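Local coordinates for protein N-deoxyribosyltransferase (Bacillus psychrosaccharolyticus, PDB 6EVS) that catalyses transfer of the 2'-deoxyribosyl group from a nucleoside to another nucleobase, and serves as a biocatalyst for making modified nucleosides, at residues I68-I73 with E119-V124; P95-S100 with Y127-L132. One frame throughout, in Å; residues are numbered along the deposited sequence.

Contact 1: residues I68-I73 with E119-V124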
# COMPACT_ATOMS: atom_id res chain seq x y z
N ILE A 68 -11.62 5.88 -10.16
CA ILE A 68 -12.32 4.65 -10.54
C ILE A 68 -11.64 4.12 -11.79
O ILE A 68 -11.30 4.89 -12.70
CB ILE A 68 -13.80 4.91 -10.85
CG1 ILE A 68 -14.57 5.42 -9.63
CG2 ILE A 68 -14.47 3.67 -11.51
CD1 ILE A 68 -15.85 6.13 -10.02
N THR A 69 -11.47 2.81 -11.87
CA THR A 69 -11.05 2.15 -13.09
C THR A 69 -12.25 1.47 -13.73
O THR A 69 -12.88 0.58 -13.13
CB THR A 69 -9.95 1.13 -12.86
OG1 THR A 69 -8.76 1.81 -12.44
CG2 THR A 69 -9.70 0.25 -14.18
N PHE A 70 -12.57 1.86 -14.97
CA PHE A 70 -13.71 1.32 -15.72
C PHE A 70 -13.15 0.42 -16.81
O PHE A 70 -12.45 0.89 -17.71
CB PHE A 70 -14.54 2.46 -16.31
CG PHE A 70 -15.85 2.01 -16.92
CD1 PHE A 70 -17.05 2.24 -16.26
CD2 PHE A 70 -15.88 1.38 -18.16
CE1 PHE A 70 -18.26 1.82 -16.82
CE2 PHE A 70 -17.08 0.97 -18.72
CZ PHE A 70 -18.27 1.19 -18.04
N GLY A 71 -13.45 -0.88 -16.73
CA GLY A 71 -12.87 -1.87 -17.63
C GLY A 71 -13.90 -2.36 -18.63
O GLY A 71 -15.11 -2.34 -18.35
N ILE A 72 -13.43 -2.79 -19.80
CA ILE A 72 -14.27 -3.44 -20.79
C ILE A 72 -13.69 -4.82 -21.06
O ILE A 72 -12.54 -4.95 -21.49
CB ILE A 72 -14.37 -2.62 -22.09
CG1 ILE A 72 -14.92 -1.22 -21.80
CG2 ILE A 72 -15.22 -3.38 -23.15
CD1 ILE A 72 -14.85 -0.27 -22.98
N ILE A 73 -14.46 -5.86 -20.75
CA ILE A 73 -14.02 -7.23 -20.93
C ILE A 73 -15.06 -7.91 -21.80
O ILE A 73 -16.24 -7.93 -21.44
CB ILE A 73 -13.83 -7.97 -19.60
CG1 ILE A 73 -12.60 -7.45 -18.85
CG2 ILE A 73 -13.73 -9.48 -19.83
CD1 ILE A 73 -11.29 -7.92 -19.40
N GLU A 119 -24.01 -4.53 -18.15
CA GLU A 119 -24.13 -5.10 -19.49
C GLU A 119 -24.91 -4.21 -20.44
O GLU A 119 -25.13 -4.61 -21.59
CB GLU A 119 -24.77 -6.50 -19.42
CG GLU A 119 -23.85 -7.57 -18.82
CD GLU A 119 -24.45 -8.95 -18.91
OE1 GLU A 119 -25.47 -9.08 -19.59
OE2 GLU A 119 -23.91 -9.91 -18.30
N ASP A 120 -25.31 -3.01 -20.02
CA ASP A 120 -25.99 -2.08 -20.91
C ASP A 120 -25.53 -0.68 -20.57
O ASP A 120 -25.29 -0.36 -19.40
CB ASP A 120 -27.51 -2.19 -20.78
CG ASP A 120 -28.25 -1.21 -21.68
OD1 ASP A 120 -29.48 -1.04 -21.48
OD2 ASP A 120 -27.63 -0.62 -22.60
N TRP A 121 -25.42 0.18 -21.59
CA TRP A 121 -24.91 1.52 -21.32
C TRP A 121 -25.93 2.37 -20.57
O TRP A 121 -25.55 3.24 -19.78
CB TRP A 121 -24.45 2.19 -22.62
CG TRP A 121 -23.16 1.61 -23.13
CD1 TRP A 121 -22.98 0.89 -24.28
CD2 TRP A 121 -21.89 1.67 -22.49
NE1 TRP A 121 -21.66 0.52 -24.40
CE2 TRP A 121 -20.97 0.98 -23.31
CE3 TRP A 121 -21.42 2.26 -21.31
CZ2 TRP A 121 -19.62 0.85 -22.99
CZ3 TRP A 121 -20.07 2.13 -20.99
CH2 TRP A 121 -19.19 1.44 -21.82
N ASN A 122 -27.24 2.12 -20.77
CA ASN A 122 -28.21 2.91 -20.02
C ASN A 122 -28.10 2.64 -18.52
O ASN A 122 -28.37 3.54 -17.71
CB ASN A 122 -29.62 2.63 -20.54
CG ASN A 122 -29.84 3.20 -21.92
OD1 ASN A 122 -29.82 2.47 -22.92
ND2 ASN A 122 -30.02 4.51 -22.00
N ASP A 123 -27.68 1.44 -18.13
CA ASP A 123 -27.44 1.17 -16.71
C ASP A 123 -26.27 1.99 -16.19
O ASP A 123 -26.30 2.47 -15.06
CB ASP A 123 -27.18 -0.32 -16.49
CG ASP A 123 -28.42 -1.16 -16.72
OD1 ASP A 123 -29.53 -0.60 -16.69
OD2 ASP A 123 -28.27 -2.38 -16.94
N VAL A 124 -25.22 2.14 -17.01
CA VAL A 124 -24.11 3.02 -16.65
C VAL A 124 -24.59 4.46 -16.58
O VAL A 124 -24.15 5.24 -15.72
CB VAL A 124 -22.94 2.88 -17.65
CG1 VAL A 124 -21.81 3.83 -17.27
CG2 VAL A 124 -22.44 1.45 -17.73
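Phe70 of strand 68-72 meets Trp121 and Val124 on the first turn of helix 121-126. Its CG lies anti to the backbone N (chi1 -171°), and the ring extends off the sheet toward the helix. The outer end of the ring does the touching. Phe70 CZ lies 3.6 Å from Trp121 CZ3, and Phe70 CE2 lies 3.8 Å from Trp121 CH2. The phenyl ring and the six-membered ring of the indole thus meet rim to rim. Their planes differ by 17° and their centroids are 5.8 Å apart, with neither ring over the face of the other. At the adjoining rim atom, Phe70 CE1 is 4.1 Å from Val124 CG1. The two side chains of this second pair approach from opposite directions. Further along the strand, Ile72 makes only a loose approach, with its CD1 4.8 Å from Trp121 CH2.

No hydrogen bond crosses this buried, apolar contact. The start of the helix has its own polar cap. Asp120 is the N-cap residue, and its OD2 accepts a weak bond from Asn122 N at 3.3 Å. Helix 13-28 adds to the packing: Leu26 touches Phe70, and Ala22 touches both Ile72 and Trp121. Ile4 and Leu6 of the neighbouring strand 3-7 also touch Phe70. This is strand-to-helix packing on one face of a parallel sheet, as in the doubly wound, flavodoxin-like alpha/beta fold of nucleoside 2-deoxyribosyltransferases.

Contact 2: residues P95-S100 with Y127-L132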
# COMPACT_ATOMS: atom_id res chain seq x y z
N PRO A 95 -12.02 1.60 -6.89
CA PRO A 95 -13.22 0.81 -7.22
C PRO A 95 -13.20 0.43 -8.70
O PRO A 95 -12.90 1.26 -9.56
CB PRO A 95 -14.38 1.75 -6.87
CG PRO A 95 -13.83 2.54 -5.68
CD PRO A 95 -12.37 2.82 -6.13
N VAL A 96 -13.47 -0.83 -8.99
CA VAL A 96 -13.47 -1.32 -10.36
C VAL A 96 -14.90 -1.44 -10.86
O VAL A 96 -15.72 -2.13 -10.24
CB VAL A 96 -12.73 -2.66 -10.49
CG1 VAL A 96 -13.02 -3.28 -11.85
CG2 VAL A 96 -11.25 -2.47 -10.28
N MET A 97 -15.20 -0.78 -11.98
CA MET A 97 -16.42 -1.00 -12.72
C MET A 97 -16.10 -1.76 -14.00
O MET A 97 -15.07 -1.53 -14.64
CB MET A 97 -17.14 0.31 -13.06
CG MET A 97 -17.76 1.02 -11.82
SD MET A 97 -17.98 2.75 -12.22
CE MET A 97 -19.66 2.97 -12.68
N LEU A 98 -16.99 -2.68 -14.38
CA LEU A 98 -16.73 -3.54 -15.52
C LEU A 98 -17.94 -3.57 -16.43
O LEU A 98 -19.08 -3.66 -15.96
CB LEU A 98 -16.36 -4.96 -15.06
CG LEU A 98 -15.71 -5.90 -16.09
CD1 LEU A 98 -14.28 -5.47 -16.36
CD2 LEU A 98 -15.76 -7.35 -15.62
N PHE A 99 -17.69 -3.47 -17.73
CA PHE A 99 -18.71 -3.56 -18.75
C PHE A 99 -18.37 -4.74 -19.66
O PHE A 99 -17.25 -4.85 -20.15
CB PHE A 99 -18.80 -2.26 -19.57
CG PHE A 99 -19.87 -2.29 -20.64
CD1 PHE A 99 -19.58 -2.71 -21.91
CD2 PHE A 99 -21.17 -1.90 -20.35
CE1 PHE A 99 -20.57 -2.76 -22.89
CE2 PHE A 99 -22.16 -1.94 -21.33
CZ PHE A 99 -21.86 -2.36 -22.59
N SER A 100 -19.33 -5.64 -19.86
CA SER A 100 -19.06 -6.77 -20.75
C SER A 100 -20.00 -6.71 -21.95
O SER A 100 -21.22 -6.86 -21.78
CB SER A 100 -19.21 -8.11 -20.01
OG SER A 100 -19.06 -9.23 -20.88
N TYR A 127 -26.25 5.00 -13.23
CA TYR A 127 -25.49 4.66 -12.03
C TYR A 127 -25.14 5.92 -11.22
O TYR A 127 -24.77 6.95 -11.79
CB TYR A 127 -24.21 3.93 -12.43
CG TYR A 127 -23.40 3.38 -11.27
CD1 TYR A 127 -23.79 2.22 -10.61
CD2 TYR A 127 -22.25 4.03 -10.84
CE1 TYR A 127 -23.04 1.71 -9.56
CE2 TYR A 127 -21.49 3.53 -9.80
CZ TYR A 127 -21.89 2.38 -9.16
OH TYR A 127 -21.14 1.89 -8.11
N ASP A 128 -25.24 5.82 -9.90
CA ASP A 128 -24.90 6.93 -9.01
C ASP A 128 -23.41 6.87 -8.69
O ASP A 128 -22.99 6.16 -7.77
CB ASP A 128 -25.75 6.89 -7.74
CG ASP A 128 -25.68 8.19 -6.96
OD1 ASP A 128 -24.69 8.94 -7.10
OD2 ASP A 128 -26.62 8.47 -6.19
N PHE A 129 -22.61 7.62 -9.46
CA PHE A 129 -21.17 7.65 -9.25
C PHE A 129 -20.80 8.32 -7.93
O PHE A 129 -19.73 8.03 -7.37
CB PHE A 129 -20.50 8.41 -10.40
CG PHE A 129 -20.37 7.62 -11.66
CD1 PHE A 129 -21.45 7.48 -12.52
CD2 PHE A 129 -19.17 7.02 -12.01
CE1 PHE A 129 -21.33 6.77 -13.71
CE2 PHE A 129 -19.04 6.31 -13.19
CZ PHE A 129 -20.13 6.18 -14.04
N ALA A 130 -21.64 9.23 -7.44
CA ALA A 130 -21.33 9.95 -6.20
C ALA A 130 -21.30 9.00 -5.01
O ALA A 130 -20.35 9.02 -4.21
CB ALA A 130 -22.35 11.06 -5.97
N THR A 131 -22.33 8.16 -4.86
CA THR A 131 -22.44 7.24 -3.73
C THR A 131 -21.83 5.88 -4.00
O THR A 131 -21.55 5.14 -3.04
CB THR A 131 -23.91 7.05 -3.33
OG1 THR A 131 -24.66 6.58 -4.46
CG2 THR A 131 -24.51 8.37 -2.85
N LEU A 132 -21.62 5.52 -5.26
CA LEU A 132 -20.95 4.28 -5.64
C LEU A 132 -21.61 3.04 -5.02
O LEU A 132 -20.97 2.28 -4.29
CB LEU A 132 -19.47 4.36 -5.26
CG LEU A 132 -18.46 3.42 -5.89
CD1 LEU A 132 -17.79 4.09 -7.09
CD2 LEU A 132 -17.40 3.00 -4.87
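A double Met-aromatic contact joins Met97 of strand 96-99 to the rings of Tyr127 and Phe129, in the loop after helix 121-126. The methionine chain bends at its last torsion (chi3 99°), which brings CE to both rings. Met97 CE lies 3.3 Å from Tyr127 CD2, a tight approach, and 3.4 Å from Phe129 CE2. The sulfur sits obliquely to both rings. Met97 SD is 5.1 Å from the centroid of the Tyr127 ring and 4.8 Å from that of the Phe129 ring. The aromatic pair is itself in contact: Tyr127 CD2 lies over one face of Phe129, near the rim. Tyr127 OH is hydrogen-bonded to Pro133 O.

A second apolar contact forms just before the strand. Leu132 crosses Pro95 at about a right angle, with Leu132 CD2 3.7 Å from Pro95 CG. The loop is turned back by a backbone bond of 2.9 Å from Leu132 N to Asp128 O.

The second subunit borders this region. His62 of that subunit donates from NE2 to Thr131 O and packs on Leu132, while its Glu61 packs on Pro95. The contact is thus Met-aromatic and apolar packing of the loop after helix 121-126 against strand 96-99 and the residue before it, in the flavodoxin-like alpha/beta fold, beside a subunit interface of the hexamer.

In the fold
The centres of contacts 1 and 2 lie about 7 Å apart, on the same side of the chain's centre. Their segments alternate along the chain: strand 68-72, strand 96-99, the start of helix 121-126, then the loop after it. The two strands are parallel neighbours in the central sheet. Backbone bonds probably join them, from Gly71 N to Met97 O and from Phe99 N to Gly71 O. Phe70 touches both Met97 and Phe99, and Trp121 stacks on Phe99, so the two contacts are also linked through their side chains. The C-terminal part of the chain therefore covers two adjacent strands, and contact 2 carries this packing out to the second subunit.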